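Local coordinates for cAMP factor (Mobiluncus curtisii, PDB 6JLC), which is a CAMP-factor toxin, described as pore-forming and linked to haemolysis, that probably acts on host cell membranes, at residues 26-31 with 83-88. Numbering follows the deposited sequence.
Sequences KEIQSE and LTVDKS
Ile28 reaches from the last turn of helix 8-31 to the helix 68-91 and meets it through two methyl groups. The outer one, CD1, comes down on the helix surface between Val85 and Asp86: it lies 3.6 Å from Asp86 CA, nearer than to any side-chain atom there, and 3.8 Å from CG1 of Val85. The branch methyl Ile28 CG2 approaches that same Val85 CG1 at 3.9 Å, and one valine methyl is therefore touched by both branches of the isoleucine. An extended outer arm accounts for this reach: with chi2 at 166°, CD1 stands anti to the CA of Ile28 and reaches about halfway across the 7.4 Å between Ile28 CA and Asp86 CA.

On the valine side the contact is closely packed and largely apolar. Trp37, from the loop that follows helix 8-31, touches both Ile28 and Val85, while Leu25, about one helical turn back from Ile28 on its own helix, and Val107 of helix 97-114 add further cover to the valine.

The carboxylate of Asp86 lies at the looser, partly exposed margin. Here the Asp86 side chain runs at about a right angle to that of Ile28, and OD1 makes only a van der Waals approach of 3.7 Å to Ile28 CD1. The same oxygen takes a weak hydrogen bond from Asn90 ND2, one turn further along its own helix, which gives this polar atom a partner beside the methyl. Glu27 OE1 remains 6.9 Å from Asp86 OD1, a separation at which the two acids would probably repel each other only mildly.

This is helix-to-helix packing in a helical-bundle core, joining helix 8-31 to helix 68-91 near the centre of the all-helical CAMP factor chain.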
loop_
_atom_site.group_PDB
_atom_site.type_symbol
_atom_site.label_atom_id
_atom_site.label_comp_id
_atom_site.label_asym_id
_atom_site.label_seq_id
_atom_site.Cartn_x
_atom_site.Cartn_y
_atom_site.Cartn_z
ATOM N N LYS A 26 6.220 2.261 1.094
ATOM C CA LYS A 26 7.003 1.170 0.516
ATOM C C LYS A 26 6.410 -0.191 0.867
ATOM O O LYS A 26 6.386 -1.097 0.026
ATOM C CB LYS A 26 8.458 1.263 0.982
ATOM C CG LYS A 26 9.244 2.304 0.214
ATOM C CD LYS A 26 10.577 2.620 0.857
ATOM C CE LYS A 26 11.399 3.511 -0.062
ATOM N NZ LYS A 26 12.714 3.872 0.537
ATOM N N GLU A 27 5.930 -0.355 2.101
ATOM C CA GLU A 27 5.301 -1.618 2.488
ATOM C C GLU A 27 4.059 -1.888 1.649
ATOM O O GLU A 27 3.870 -2.995 1.138
ATOM C CB GLU A 27 4.943 -1.610 3.975
ATOM C CG GLU A 27 6.133 -1.535 4.907
ATOM C CD GLU A 27 5.728 -1.316 6.354
ATOM O OE1 GLU A 27 4.528 -1.475 6.669
ATOM O OE2 GLU A 27 6.611 -0.983 7.173
ATOM N N ILE A 28 3.199 -0.885 1.493
ATOM C CA ILE A 28 1.998 -1.087 0.690
ATOM C C ILE A 28 2.361 -1.352 -0.767
ATOM O O ILE A 28 1.717 -2.167 -1.443
ATOM C CB ILE A 28 1.055 0.119 0.834
ATOM C CG1 ILE A 28 0.580 0.235 2.282
ATOM C CG2 ILE A 28 -0.120 0.010 -0.129
ATOM C CD1 ILE A 28 -0.060 1.555 2.579
ATOM N N GLN A 29 3.392 -0.672 -1.278
ATOM C CA GLN A 29 3.789 -0.900 -2.666
ATOM C C GLN A 29 4.264 -2.332 -2.864
ATOM O O GLN A 29 4.001 -2.948 -3.907
ATOM C CB GLN A 29 4.886 0.083 -3.067
ATOM C CG GLN A 29 5.491 -0.186 -4.428
ATOM C CD GLN A 29 6.684 0.705 -4.714
ATOM O OE1 GLN A 29 7.626 0.782 -3.919
ATOM N NE2 GLN A 29 6.652 1.384 -5.853
ATOM N N SER A 30 4.970 -2.869 -1.870
ATOM C CA SER A 30 5.400 -4.262 -1.896
ATOM C C SER A 30 4.207 -5.211 -1.977
ATOM O O SER A 30 4.253 -6.219 -2.689
ATOM C CB SER A 30 6.240 -4.549 -0.651
ATOM O OG SER A 30 6.200 -5.916 -0.304
ATOM N N GLU A 31 3.126 -4.897 -1.264
ATOM C CA GLU A 31 1.978 -5.797 -1.235
ATOM C C GLU A 31 1.029 -5.583 -2.409
ATOM O O GLU A 31 0.301 -6.510 -2.787
ATOM C CB GLU A 31 1.215 -5.626 0.079
ATOM C CG GLU A 31 1.865 -6.304 1.262
ATOM C CD GLU A 31 1.421 -5.693 2.571
ATOM O OE1 GLU A 31 0.645 -4.713 2.528
ATOM O OE2 GLU A 31 1.831 -6.198 3.640
ATOM N N LEU A 83 -0.920 8.737 4.618
ATOM C CA LEU A 83 -2.142 8.414 5.354
ATOM C C LEU A 83 -3.237 7.928 4.420
ATOM O O LEU A 83 -3.988 7.003 4.760
ATOM C CB LEU A 83 -2.641 9.632 6.132
ATOM C CG LEU A 83 -1.767 10.200 7.235
ATOM C CD1 LEU A 83 -2.351 11.533 7.724
ATOM C CD2 LEU A 83 -1.647 9.182 8.376
ATOM N N THR A 84 -3.362 8.564 3.252
ATOM C CA THR A 84 -4.464 8.250 2.348
ATOM C C THR A 84 -4.320 6.841 1.781
ATOM O O THR A 84 -5.294 6.074 1.721
ATOM C CB THR A 84 -4.518 9.293 1.217
ATOM O OG1 THR A 84 -4.663 10.608 1.785
ATOM C CG2 THR A 84 -5.707 9.019 0.306
ATOM N N VAL A 85 -3.117 6.504 1.315
ATOM C CA VAL A 85 -2.880 5.194 0.729
ATOM C C VAL A 85 -3.032 4.111 1.793
ATOM O O VAL A 85 -3.569 3.032 1.525
ATOM C CB VAL A 85 -1.490 5.165 0.066
ATOM C CG1 VAL A 85 -1.108 3.752 -0.359
ATOM C CG2 VAL A 85 -1.451 6.110 -1.152
ATOM N N ASP A 86 -2.591 4.397 3.019
ATOM C CA ASP A 86 -2.726 3.434 4.113
ATOM C C ASP A 86 -4.198 3.158 4.410
ATOM O O ASP A 86 -4.618 2.000 4.516
ATOM C CB ASP A 86 -2.002 3.973 5.352
ATOM C CG ASP A 86 -1.607 2.875 6.348
ATOM O OD1 ASP A 86 -1.552 1.691 5.980
ATOM O OD2 ASP A 86 -1.332 3.219 7.508
ATOM N N LYS A 87 -5.002 4.216 4.546
ATOM C CA LYS A 87 -6.426 4.017 4.808
ATOM C C LYS A 87 -7.092 3.293 3.651
ATOM O O LYS A 87 -7.939 2.414 3.856
ATOM C CB LYS A 87 -7.122 5.356 5.049
ATOM C CG LYS A 87 -6.738 6.013 6.346
ATOM C CD LYS A 87 -7.816 6.964 6.794
ATOM C CE LYS A 87 -7.907 8.139 5.861
ATOM N NZ LYS A 87 -8.833 9.161 6.408
ATOM N N SER A 88 -6.742 3.674 2.422
ATOM C CA SER A 88 -7.340 3.040 1.255
ATOM C C SER A 88 -7.038 1.547 1.227
ATOM O O SER A 88 -7.944 0.720 1.050
ATOM C CB SER A 88 -6.826 3.701 -0.009
ATOM O OG SER A 88 -7.231 2.950 -1.132
#